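Local structure of glucanase (Klebsiella pneumoniae, 5GY3) at residues Met184-Ser189 with Asp194-Arg199; Ala240-Tyr245 with Ala272-Thr277; Pro251-Ile254 with Asn259-Ala262. The protein probably hydrolyses internal beta-1,4-glucosidic linkages in cellulose, lichenin and cereal beta-glucans, as a family 8 glycoside hydrolase. All blocks are in the same frame, centred on the assembly; numbering follows the deposited sequence.

Contact 1 of 3, residues Met184-Ser189 with Asp194-Arg199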
ATOM      1  N   MET A 184      13.658 -12.041  -2.226  1.00  9.49           N
ATOM      2  CA  MET A 184      14.284 -10.775  -1.879  1.00 11.70           C
ATOM      3  C   MET A 184      14.882 -10.839  -0.477  1.00 11.49           C
ATOM      4  O   MET A 184      14.528 -11.695   0.341  1.00  9.75           O
ATOM      5  CB  MET A 184      13.266  -9.638  -1.955  1.00 14.90           C
ATOM      6  CG  MET A 184      12.624  -9.447  -3.323  1.00 14.90           C
ATOM      7  SD  MET A 184      11.365  -8.157  -3.225  1.00 14.90           S
ATOM      8  CE  MET A 184      10.708  -8.192  -4.897  1.00 14.90           C
ATOM      9  N   GLY A 185      15.796  -9.911  -0.200  1.00 10.03           N
ATOM     10  CA  GLY A 185      16.322  -9.755   1.147  1.00  8.01           C
ATOM     11  C   GLY A 185      17.828  -9.622   1.122  1.00  8.47           C
ATOM     12  O   GLY A 185      18.497 -10.392   0.425  1.00  7.61           O
ATOM     13  N   TRP A 186      18.368  -8.647   1.855  1.00  8.91           N
ATOM     14  CA  TRP A 186      19.783  -8.313   1.769  1.00  7.62           C
ATOM     15  C   TRP A 186      20.335  -8.032   3.159  1.00 10.37           C
ATOM     16  O   TRP A 186      19.596  -7.712   4.089  1.00 10.20           O
ATOM     17  CB  TRP A 186      20.013  -7.116   0.818  1.00  7.29           C
ATOM     18  CG  TRP A 186      19.613  -7.525  -0.551  1.00  7.28           C
ATOM     19  CD1 TRP A 186      20.372  -8.221  -1.444  1.00  9.86           C
ATOM     20  CD2 TRP A 186      18.316  -7.374  -1.155  1.00  8.94           C
ATOM     21  NE1 TRP A 186      19.639  -8.490  -2.584  1.00  9.94           N
ATOM     22  CE2 TRP A 186      18.375  -7.985  -2.425  1.00  7.60           C
ATOM     23  CE3 TRP A 186      17.111  -6.781  -0.744  1.00  7.85           C
ATOM     24  CZ2 TRP A 186      17.279  -8.016  -3.298  1.00  9.69           C
ATOM     25  CZ3 TRP A 186      16.022  -6.809  -1.615  1.00  8.08           C
ATOM     26  CH2 TRP A 186      16.121  -7.423  -2.880  1.00  7.74           C
ATOM     27  N   GLY A 187      21.662  -8.168   3.281  1.00 11.77           N
ATOM     28  CA  GLY A 187      22.338  -7.888   4.536  1.00 12.47           C
ATOM     29  C   GLY A 187      21.992  -8.892   5.623  1.00 13.00           C
ATOM     30  O   GLY A 187      21.439  -9.963   5.387  1.00 12.35           O
ATOM     31  N   LYS A 188      22.330  -8.511   6.855  1.00 12.55           N
ATOM     32  CA  LYS A 188      22.081  -9.409   7.980  1.00 15.21           C
ATOM     33  C   LYS A 188      20.613  -9.478   8.379  1.00 14.46           C
ATOM     34  O   LYS A 188      20.218 -10.433   9.061  1.00 12.70           O
ATOM     35  CB  LYS A 188      22.925  -8.974   9.177  1.00 15.05           C
ATOM     36  CG  LYS A 188      24.411  -9.013   8.910  1.00 17.75           C
ATOM     37  CD  LYS A 188      25.169  -8.433  10.093  1.00 20.95           C
ATOM     38  CE  LYS A 188      26.667  -8.624   9.929  1.00 27.81           C
ATOM     39  NZ  LYS A 188      27.401  -8.153  11.134  1.00 37.99           N
ATOM     40  N   SER A 189      19.793  -8.494   7.991  1.00  9.21           N
ATOM     41  CA  SER A 189      18.372  -8.563   8.317  1.00 12.96           C
ATOM     42  C   SER A 189      17.578  -9.411   7.325  1.00 10.40           C
ATOM     43  O   SER A 189      16.449  -9.796   7.638  1.00  8.37           O
ATOM     44  CB  SER A 189      17.765  -7.160   8.364  1.00 11.37           C
ATOM     45  OG  SER A 189      17.706  -6.614   7.051  1.00 13.45           O
ATOM     46  N   ASP A 194      12.791  -0.531   0.073  1.00  6.42           N
ATOM     47  CA  ASP A 194      11.621   0.121  -0.520  1.00  5.69           C
ATOM     48  C   ASP A 194      11.511  -0.188  -2.010  1.00  5.98           C
ATOM     49  O   ASP A 194      10.418  -0.463  -2.523  1.00  6.35           O
ATOM     50  CB  ASP A 194      11.698   1.642  -0.332  1.00  6.04           C
ATOM     51  CG  ASP A 194      11.560   2.088   1.116  1.00  9.01           C
ATOM     52  OD1 ASP A 194      10.913   1.397   1.929  1.00  7.73           O
ATOM     53  OD2 ASP A 194      12.101   3.182   1.433  1.00 11.32           O
ATOM     54  N   TRP A 195      12.630  -0.118  -2.721  1.00  7.30           N
ATOM     55  CA  TRP A 195      12.675  -0.315  -4.162  1.00  7.66           C
ATOM     56  C   TRP A 195      13.689  -1.395  -4.490  1.00  5.84           C
ATOM     57  O   TRP A 195      14.797  -1.406  -3.948  1.00  7.70           O
ATOM     58  CB  TRP A 195      13.041   0.997  -4.892  1.00  5.79           C
ATOM     59  CG  TRP A 195      12.054   2.075  -4.637  1.00  9.02           C
ATOM     60  CD1 TRP A 195      12.070   2.984  -3.615  1.00 11.13           C
ATOM     61  CD2 TRP A 195      10.893   2.373  -5.422  1.00  8.10           C
ATOM     62  NE1 TRP A 195      10.985   3.820  -3.712  1.00  9.07           N
ATOM     63  CE2 TRP A 195      10.248   3.467  -4.813  1.00  9.94           C
ATOM     64  CE3 TRP A 195      10.333   1.813  -6.571  1.00 10.37           C
ATOM     65  CZ2 TRP A 195       9.064   4.008  -5.314  1.00 12.87           C
ATOM     66  CZ3 TRP A 195       9.168   2.360  -7.075  1.00 12.57           C
ATOM     67  CH2 TRP A 195       8.547   3.444  -6.446  1.00 11.40           C
ATOM     68  N   VAL A 196      13.310  -2.286  -5.402  1.00  5.95           N
ATOM     69  CA  VAL A 196      14.110  -3.453  -5.760  1.00  7.02           C
ATOM     70  C   VAL A 196      14.233  -3.516  -7.271  1.00  8.96           C
ATOM     71  O   VAL A 196      13.224  -3.453  -7.979  1.00  7.12           O
ATOM     72  CB  VAL A 196      13.469  -4.750  -5.226  1.00  6.18           C
ATOM     73  CG1 VAL A 196      14.217  -6.001  -5.763  1.00  6.40           C
ATOM     74  CG2 VAL A 196      13.443  -4.733  -3.707  1.00  6.95           C
ATOM     75  N   ALA A 197      15.462  -3.656  -7.767  1.00  6.10           N
ATOM     76  CA  ALA A 197      15.690  -3.842  -9.193  1.00  7.62           C
ATOM     77  C   ALA A 197      15.689  -5.331  -9.521  1.00  8.68           C
ATOM     78  O   ALA A 197      16.474  -6.107  -8.949  1.00  9.96           O
ATOM     79  CB  ALA A 197      17.012  -3.207  -9.617  1.00  9.33           C
ATOM     80  N   LEU A 198      14.828  -5.725 -10.450  1.00  5.19           N
ATOM     81  CA  LEU A 198      14.735  -7.107 -10.911  1.00  6.17           C
ATOM     82  C   LEU A 198      15.349  -7.184 -12.303  1.00  7.60           C
ATOM     83  O   LEU A 198      14.848  -6.548 -13.238  1.00  9.73           O
ATOM     84  CB  LEU A 198      13.274  -7.569 -10.947  1.00  5.51           C
ATOM     85  CG  LEU A 198      12.985  -8.904 -11.643  1.00  8.54           C
ATOM     86  CD1 LEU A 198      13.667 -10.065 -10.920  1.00  7.71           C
ATOM     87  CD2 LEU A 198      11.476  -9.135 -11.755  1.00  9.49           C
ATOM     88  N   ARG A 199      16.440  -7.938 -12.437  1.00  7.94           N
ATOM     89  CA  ARG A 199      17.055  -8.146 -13.740  1.00  7.81           C
ATOM     90  C   ARG A 199      16.335  -9.275 -14.479  1.00  9.41           C
ATOM     91  O   ARG A 199      15.667 -10.119 -13.875  1.00  7.50           O
ATOM     92  CB  ARG A 199      18.550  -8.463 -13.576  1.00  8.18           C
ATOM     93  CG  ARG A 199      19.382  -8.291 -14.840  1.00 10.28           C
ATOM     94  CD  ARG A 199      20.885  -8.362 -14.527  1.00  8.86           C
ATOM     95  NE  ARG A 199      21.311  -9.709 -14.151  1.00  8.59           N
ATOM     96  CZ  ARG A 199      22.565 -10.039 -13.847  1.00 14.65           C
ATOM     97  NH1 ARG A 199      23.517  -9.112 -13.858  1.00 12.29           N
ATOM     98  NH2 ARG A 199      22.869 -11.295 -13.528  1.00 11.65           N
TER
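Val196 sends its two methyl branches against two side chains of residues 184-189, and every contact between the segments is apolar. The backbones stay well apart, their nearest CA atoms, those of Met184 and Val196, being 8.3 Å from each other, so side chains span the separation. CG2 of Val196 lies 4.0 Å from Met184 SD. CG1 of Val196 comes to 3.7 Å from Trp186 CH2, and CG2 of the same valine also reaches that corner of the indole, at 3.9 Å from Trp186 CZ3. The methyls therefore meet the outer end of the six-membered ring, approaching it obliquely. The fork is set by chi1 of Val196 (173°), which puts CG1 anti to the backbone N and leaves CG2 beside it. Met184 reaches across with a straight chain (chi2 176°, chi3 -177°) that carries its sulfur well clear of its own backbone.

The second kind of packing is local to the loop. The indole of Trp186 folds back over the Met184 backbone, whose carbonyl carbon sits 4.3 Å above one face, offset toward the rim.

The loop follows helix 167-183 of what in this family is an (alpha/alpha)6 barrel, and it leads into strand 196-199, the middle strand of a small antiparallel sheet. Backbone hydrogen bonds tie Val196 to Leu148 on one neighbouring strand and Ala197 to Leu205 on the other. Met204 of strand 204-206 touches both Met184 and Trp186.

Contact 2 of 3, residues Ala240-Tyr245 with Ala272-Thr277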
ATOM      1  N   ALA A 240      11.694 -12.012  12.780  1.00  8.65           N
ATOM      2  CA  ALA A 240      13.044 -12.195  13.318  1.00 10.60           C
ATOM      3  C   ALA A 240      13.732 -10.860  13.559  1.00 13.44           C
ATOM      4  O   ALA A 240      14.374 -10.662  14.598  1.00 11.97           O
ATOM      5  CB  ALA A 240      13.886 -13.059  12.377  1.00 11.38           C
ATOM      6  N   TRP A 241      13.607  -9.927  12.614  1.00  9.04           N
ATOM      7  CA  TRP A 241      14.267  -8.640  12.775  1.00 10.17           C
ATOM      8  C   TRP A 241      13.639  -7.845  13.912  1.00 11.64           C
ATOM      9  O   TRP A 241      14.347  -7.304  14.769  1.00 13.30           O
ATOM     10  CB  TRP A 241      14.213  -7.853  11.463  1.00 10.16           C
ATOM     11  CG  TRP A 241      14.975  -6.561  11.558  1.00  9.74           C
ATOM     12  CD1 TRP A 241      16.331  -6.416  11.610  1.00 12.75           C
ATOM     13  CD2 TRP A 241      14.425  -5.235  11.612  1.00  9.83           C
ATOM     14  NE1 TRP A 241      16.661  -5.079  11.695  1.00 13.89           N
ATOM     15  CE2 TRP A 241      15.511  -4.335  11.701  1.00 13.69           C
ATOM     16  CE3 TRP A 241      13.120  -4.724  11.607  1.00 13.91           C
ATOM     17  CZ2 TRP A 241      15.334  -2.946  11.768  1.00 13.32           C
ATOM     18  CZ3 TRP A 241      12.944  -3.337  11.676  1.00 15.21           C
ATOM     19  CH2 TRP A 241      14.048  -2.474  11.766  1.00 12.49           C
ATOM     20  N   MET A 242      12.306  -7.779  13.952  1.00  8.64           N
ATOM     21  CA  MET A 242      11.644  -7.033  15.016  1.00 12.08           C
ATOM     22  C   MET A 242      11.875  -7.678  16.382  1.00 14.27           C
ATOM     23  O   MET A 242      12.048  -6.974  17.384  1.00 13.66           O
ATOM     24  CB  MET A 242      10.156  -6.914  14.709  1.00 13.98           C
ATOM     25  CG  MET A 242       9.893  -6.101  13.444  1.00 11.51           C
ATOM     26  SD  MET A 242       8.147  -6.114  13.011  1.00 18.12           S
ATOM     27  CE  MET A 242       8.207  -5.270  11.427  1.00 14.09           C
ATOM     28  N   GLN A 243      11.895  -9.010  16.442  1.00 13.58           N
ATOM     29  CA  GLN A 243      12.154  -9.691  17.710  1.00 16.57           C
ATOM     30  C   GLN A 243      13.556  -9.415  18.248  1.00 17.27           C
ATOM     31  O   GLN A 243      13.807  -9.650  19.435  1.00 18.33           O
ATOM     32  CB  GLN A 243      11.934 -11.203  17.550  1.00 15.81           C
ATOM     33  CG  GLN A 243      10.458 -11.607  17.577  1.00 15.30           C
ATOM     34  CD  GLN A 243      10.213 -13.025  17.053  1.00 22.24           C
ATOM     35  OE1 GLN A 243      11.141 -13.724  16.649  1.00 22.98           O
ATOM     36  NE2 GLN A 243       8.951 -13.440  17.043  1.00 26.52           N
ATOM     37  N   SER A 244      14.477  -8.921  17.416  1.00 13.12           N
ATOM     38  CA  SER A 244      15.830  -8.657  17.891  1.00 17.82           C
ATOM     39  C   SER A 244      15.977  -7.290  18.560  1.00 17.31           C
ATOM     40  O   SER A 244      17.087  -6.946  18.971  1.00 18.37           O
ATOM     41  CB  SER A 244      16.836  -8.788  16.742  1.00 19.64           C
ATOM     42  OG  SER A 244      16.780  -7.675  15.863  1.00 16.72           O
ATOM     43  N   TYR A 245      14.902  -6.515  18.677  1.00 13.59           N
ATOM     44  CA  TYR A 245      14.930  -5.200  19.301  1.00 14.04           C
ATOM     45  C   TYR A 245      13.884  -5.102  20.398  1.00 13.24           C
ATOM     46  O   TYR A 245      12.858  -5.783  20.342  1.00 15.53           O
ATOM     47  CB  TYR A 245      14.674  -4.082  18.270  1.00 13.46           C
ATOM     48  CG  TYR A 245      15.807  -3.895  17.301  1.00 12.66           C
ATOM     49  CD1 TYR A 245      16.945  -3.197  17.676  1.00 13.45           C
ATOM     50  CD2 TYR A 245      15.751  -4.427  16.010  1.00 15.53           C
ATOM     51  CE1 TYR A 245      17.990  -3.028  16.810  1.00 17.67           C
ATOM     52  CE2 TYR A 245      16.803  -4.258  15.131  1.00 14.52           C
ATOM     53  CZ  TYR A 245      17.921  -3.553  15.539  1.00 17.68           C
ATOM     54  OH  TYR A 245      18.988  -3.371  14.690  1.00 25.48           O
ATOM     55  N   ALA A 272       2.534   0.194  15.418  1.00  8.25           N
ATOM     56  CA  ALA A 272       1.359  -0.655  15.241  1.00 11.18           C
ATOM     57  C   ALA A 272       1.628  -1.780  14.246  1.00 10.05           C
ATOM     58  O   ALA A 272       1.185  -2.915  14.449  1.00 10.12           O
ATOM     59  CB  ALA A 272       0.164   0.190  14.800  1.00 10.08           C
ATOM     60  N   VAL A 273       2.373  -1.501  13.176  1.00  9.09           N
ATOM     61  CA  VAL A 273       2.747  -2.582  12.263  1.00  7.57           C
ATOM     62  C   VAL A 273       3.659  -3.589  12.956  1.00 10.52           C
ATOM     63  O   VAL A 273       3.543  -4.803  12.746  1.00 10.44           O
ATOM     64  CB  VAL A 273       3.401  -2.014  10.988  1.00  8.89           C
ATOM     65  CG1 VAL A 273       3.983  -3.147  10.121  1.00  8.40           C
ATOM     66  CG2 VAL A 273       2.384  -1.214  10.194  1.00  9.84           C
ATOM     67  N   ARG A 274       4.596  -3.107  13.779  1.00 10.75           N
ATOM     68  CA  ARG A 274       5.446  -4.020  14.538  1.00 10.87           C
ATOM     69  C   ARG A 274       4.603  -4.932  15.427  1.00 10.95           C
ATOM     70  O   ARG A 274       4.818  -6.150  15.457  1.00 11.46           O
ATOM     71  CB  ARG A 274       6.467  -3.227  15.362  1.00  8.78           C
ATOM     72  CG  ARG A 274       7.402  -4.069  16.236  1.00 13.85           C
ATOM     73  CD  ARG A 274       6.801  -4.250  17.612  1.00 17.36           C
ATOM     74  NE  ARG A 274       7.682  -4.968  18.524  1.00 16.18           N
ATOM     75  CZ  ARG A 274       7.234  -5.622  19.585  1.00 20.00           C
ATOM     76  NH1 ARG A 274       8.081  -6.255  20.392  1.00 20.54           N
ATOM     77  NH2 ARG A 274       5.929  -5.650  19.823  1.00 16.69           N
ATOM     78  N   ASP A 275       3.639  -4.355  16.161  1.00 13.59           N
ATOM     79  CA  ASP A 275       2.789  -5.154  17.043  1.00 13.88           C
ATOM     80  C   ASP A 275       1.985  -6.174  16.247  1.00 15.20           C
ATOM     81  O   ASP A 275       1.856  -7.336  16.657  1.00 13.25           O
ATOM     82  CB  ASP A 275       1.832  -4.260  17.837  1.00 16.13           C
ATOM     83  CG  ASP A 275       2.516  -3.495  18.969  1.00 16.49           C
ATOM     84  OD1 ASP A 275       3.649  -3.844  19.353  1.00 16.36           O
ATOM     85  OD2 ASP A 275       1.894  -2.538  19.478  1.00 17.27           O
ATOM     86  N   LEU A 276       1.442  -5.752  15.102  1.00 15.58           N
ATOM     87  CA  LEU A 276       0.724  -6.686  14.239  1.00 15.25           C
ATOM     88  C   LEU A 276       1.634  -7.818  13.784  1.00 12.36           C
ATOM     89  O   LEU A 276       1.236  -8.993  13.799  1.00 13.70           O
ATOM     90  CB  LEU A 276       0.133  -5.945  13.034  1.00 12.26           C
ATOM     91  CG  LEU A 276      -0.651  -6.792  12.019  1.00 12.92           C
ATOM     92  CD1 LEU A 276      -1.902  -7.412  12.661  1.00 13.81           C
ATOM     93  CD2 LEU A 276      -1.031  -5.964  10.808  1.00 13.72           C
ATOM     94  N   THR A 277       2.863  -7.489  13.374  1.00 10.33           N
ATOM     95  CA  THR A 277       3.760  -8.503  12.836  1.00 11.63           C
ATOM     96  C   THR A 277       4.093  -9.561  13.878  1.00 16.48           C
ATOM     97  O   THR A 277       4.185 -10.751  13.555  1.00 15.25           O
ATOM     98  CB  THR A 277       5.035  -7.845  12.313  1.00 12.39           C
ATOM     99  OG1 THR A 277       4.679  -6.918  11.285  1.00 10.96           O
ATOM    100  CG2 THR A 277       6.022  -8.878  11.757  1.00 13.38           C
TER
HETATM  101  O   HOH W   1      10.230  -4.822  18.025  1.00 17.01           O
HETATM  102  O   HOH W   2      10.833  -7.439  20.340  1.00 25.16           O
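Met242 drives its thioether into the side of helix 268-278, where Met242 SD lies 3.6 Å from Thr277 CB. This is a helix-to-helix contact, made from the last turn of helix 236-243, in a protein whose family has an (alpha/alpha)6 barrel fold. The same Met242 sulfur is 3.7 Å from Arg274 CA, so it settles between two residues one turn apart, and the Met242 and Thr277 side chains cross at about a right angle. Met242 gets there with CG anti to its carbonyl carbon (chi1 -64°) and an extended chain beyond.

Around this apolar centre the polar link is entirely through water. Arg274 bends at chi2 (-91°), which turns its guanidinium group toward the last turn of helix 236-243 and the residues after it. Arg274 NE donates to water 1 at 2.6 Å, in the guanidinium plane, and this water donates to Met242 O at 2.9 Å. Arg274 NH1 donates to water 2, which donates to Tyr245 O at 2.6 Å. Two waters thus link the guanidinium to the carbonyls of Met242 and Tyr245; a positive charge near this helix terminus may be favourable.

The guanidinium is positioned in turn by acids. Arg274 NH2 forms salt bridges with Asp275 OD1, at 2.9 Å and 21° out of the guanidinium plane, and with Glu280. Asp275 is itself paired through OD2 with Arg247.

Thr277, the other wall around the sulfur, has its hydroxyl turned back along its own helix: Thr277 OG1 donates to Val273 O at 2.8 Å, from above the carbonyl plane, while Thr277 N reaches the same oxygen from the opposite face.

Contact 3 of 3, residues Pro251-Ile254 with Asn259-Ala262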
ATOM      1  N   PRO A 251      14.481   0.239  15.395  1.00 10.34           N
ATOM      2  CA  PRO A 251      14.827   1.298  14.436  1.00  9.63           C
ATOM      3  C   PRO A 251      13.734   1.491  13.397  1.00 11.75           C
ATOM      4  O   PRO A 251      13.114   0.532  12.934  1.00 10.12           O
ATOM      5  CB  PRO A 251      16.125   0.792  13.802  1.00 10.13           C
ATOM      6  CG  PRO A 251      16.713  -0.135  14.864  1.00  9.92           C
ATOM      7  CD  PRO A 251      15.527  -0.797  15.484  1.00 10.45           C
ATOM      8  N   ALA A 252      13.502   2.758  13.034  1.00  8.53           N
ATOM      9  CA  ALA A 252      12.439   3.070  12.081  1.00 10.85           C
ATOM     10  C   ALA A 252      12.784   2.646  10.660  1.00 10.65           C
ATOM     11  O   ALA A 252      11.874   2.498   9.838  1.00  9.20           O
ATOM     12  CB  ALA A 252      12.128   4.569  12.099  1.00 12.17           C
ATOM     13  N   TRP A 253      14.070   2.499  10.338  1.00  9.16           N
ATOM     14  CA  TRP A 253      14.477   1.935   9.060  1.00  9.01           C
ATOM     15  C   TRP A 253      15.794   1.192   9.233  1.00  9.73           C
ATOM     16  O   TRP A 253      16.507   1.373  10.225  1.00  9.63           O
ATOM     17  CB  TRP A 253      14.617   3.005   7.958  1.00  8.51           C
ATOM     18  CG  TRP A 253      15.476   4.218   8.288  1.00  9.09           C
ATOM     19  CD1 TRP A 253      15.029   5.455   8.674  1.00  9.65           C
ATOM     20  CD2 TRP A 253      16.911   4.319   8.219  1.00  9.24           C
ATOM     21  NE1 TRP A 253      16.095   6.311   8.859  1.00 12.48           N
ATOM     22  CE2 TRP A 253      17.258   5.640   8.586  1.00 10.76           C
ATOM     23  CE3 TRP A 253      17.934   3.429   7.869  1.00  9.94           C
ATOM     24  CZ2 TRP A 253      18.582   6.079   8.636  1.00 11.18           C
ATOM     25  CZ3 TRP A 253      19.253   3.870   7.921  1.00 12.10           C
ATOM     26  CH2 TRP A 253      19.562   5.188   8.294  1.00 12.86           C
ATOM     27  N   ILE A 254      16.111   0.344   8.251  1.00  7.45           N
ATOM     28  CA  ILE A 254      17.437  -0.266   8.166  1.00  7.30           C
ATOM     29  C   ILE A 254      17.918  -0.211   6.722  1.00  8.16           C
ATOM     30  O   ILE A 254      17.152  -0.456   5.784  1.00  7.75           O
ATOM     31  CB  ILE A 254      17.447  -1.720   8.705  1.00  7.44           C
ATOM     32  CG1 ILE A 254      18.811  -2.373   8.451  1.00  9.52           C
ATOM     33  CG2 ILE A 254      16.329  -2.562   8.079  1.00  9.98           C
ATOM     34  CD1 ILE A 254      19.019  -3.670   9.206  1.00 12.42           C
ATOM     35  N   ASN A 259      23.575  -2.519   6.569  1.00 10.79           N
ATOM     36  CA  ASN A 259      23.064  -2.883   7.894  1.00 11.66           C
ATOM     37  C   ASN A 259      23.002  -1.702   8.854  1.00 12.43           C
ATOM     38  O   ASN A 259      22.638  -1.884  10.021  1.00 13.00           O
ATOM     39  CB  ASN A 259      23.862  -4.037   8.508  1.00 14.56           C
ATOM     40  CG  ASN A 259      23.861  -5.259   7.609  1.00 17.81           C
ATOM     41  OD1 ASN A 259      22.799  -5.705   7.163  1.00 12.78           O
ATOM     42  ND2 ASN A 259      25.048  -5.775   7.296  1.00 18.24           N
ATOM     43  N   GLU A 260      23.327  -0.494   8.396  1.00 11.99           N
ATOM     44  CA  GLU A 260      23.102   0.688   9.220  1.00 15.18           C
ATOM     45  C   GLU A 260      21.617   0.826   9.546  1.00 12.07           C
ATOM     46  O   GLU A 260      20.762   0.617   8.685  1.00 11.78           O
ATOM     47  CB  GLU A 260      23.594   1.942   8.492  1.00 16.20           C
ATOM     48  CG  GLU A 260      23.356   3.232   9.272  1.00 18.84           C
ATOM     49  CD  GLU A 260      23.608   4.491   8.454  1.00 29.06           C
ATOM     50  OE1 GLU A 260      23.755   4.395   7.216  1.00 32.57           O
ATOM     51  OE2 GLU A 260      23.637   5.587   9.050  1.00 25.76           O
ATOM     52  N   VAL A 261      21.307   1.198  10.791  1.00  8.64           N
ATOM     53  CA  VAL A 261      19.918   1.366  11.206  1.00  7.81           C
ATOM     54  C   VAL A 261      19.661   2.822  11.579  1.00 10.29           C
ATOM     55  O   VAL A 261      20.580   3.597  11.882  1.00  7.74           O
ATOM     56  CB  VAL A 261      19.516   0.452  12.386  1.00  9.99           C
ATOM     57  CG1 VAL A 261      19.680  -1.001  12.025  1.00 11.16           C
ATOM     58  CG2 VAL A 261      20.318   0.805  13.641  1.00 13.32           C
ATOM     59  N   ALA A 262      18.380   3.180  11.557  1.00  9.87           N
ATOM     60  CA  ALA A 262      17.957   4.509  11.972  1.00  9.29           C
ATOM     61  C   ALA A 262      18.344   4.740  13.427  1.00 10.93           C
ATOM     62  O   ALA A 262      18.261   3.816  14.244  1.00 10.38           O
ATOM     63  CB  ALA A 262      16.445   4.673  11.823  1.00  7.14           C
TER
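Trp253 lays one face of its indole on Ala262, starting from a chi1 of 51° that sets CG between the backbone N and the carbonyl carbon. From CB the side chain runs to CG, CD1 and CD2, all touching the Ala262 methyl. Trp253 NE1 comes closest, at 3.4 Å from Ala262 CB. That methyl stands only 8° off the normal of the five-membered ring, a CH-pi contact. Further out, CE2 still touches the methyl, CZ2 lies nearest Ala262 CA, and CD2 and CE3 come close to Ala262 N. Trp253 CZ3 is 3.7 Å from Glu260 O. At the tip, CH2 nears Ala262 N and Val261 C, the latter over the same face toward the rim, with Glu260 CD slightly farther. Arg213 adds a cation-pi contact to the ring.

The two segments belong to a loop that doubles back on itself, with a single beta bridge between Ile254 and Val261. The one hydrogen bond between the two segments runs from Ala262 N to Trp253 O (2.9 Å, 166° at the hydrogen), so Trp253 holds Ala262 by backbone and ring at once.

Beside the bridge, Ile254 CG1 touches Val261 CG1 at 3.9 Å. At the other end of the pairing, Pro251 CB packs against Val261 CB, 3.7 Å away.

Contacts 1 and 3 each join parts of the chain close in sequence, whereas contact 2 joins helices with 26 residues between its segments, and contact 3 is nested inside the loop that contact 2 closes. All three are largely buried, but contact 3, whose centre lies about 21 Å from that of the chain, against about 18 Å for the others, has an exposed rim. Their chemistry differs: contacts 1 (loop and strand) and 2 (two helices) both use a methionine sulfur, but only contact 2 adds water bridges, while the paired loop arms of contact 3 share a direct backbone hydrogen bond. Asn259 OD1 probably accepts from Lys188 N at 2.9 Å, and Trp241 meets Ser189, Pro251 and Ile254, joining all three.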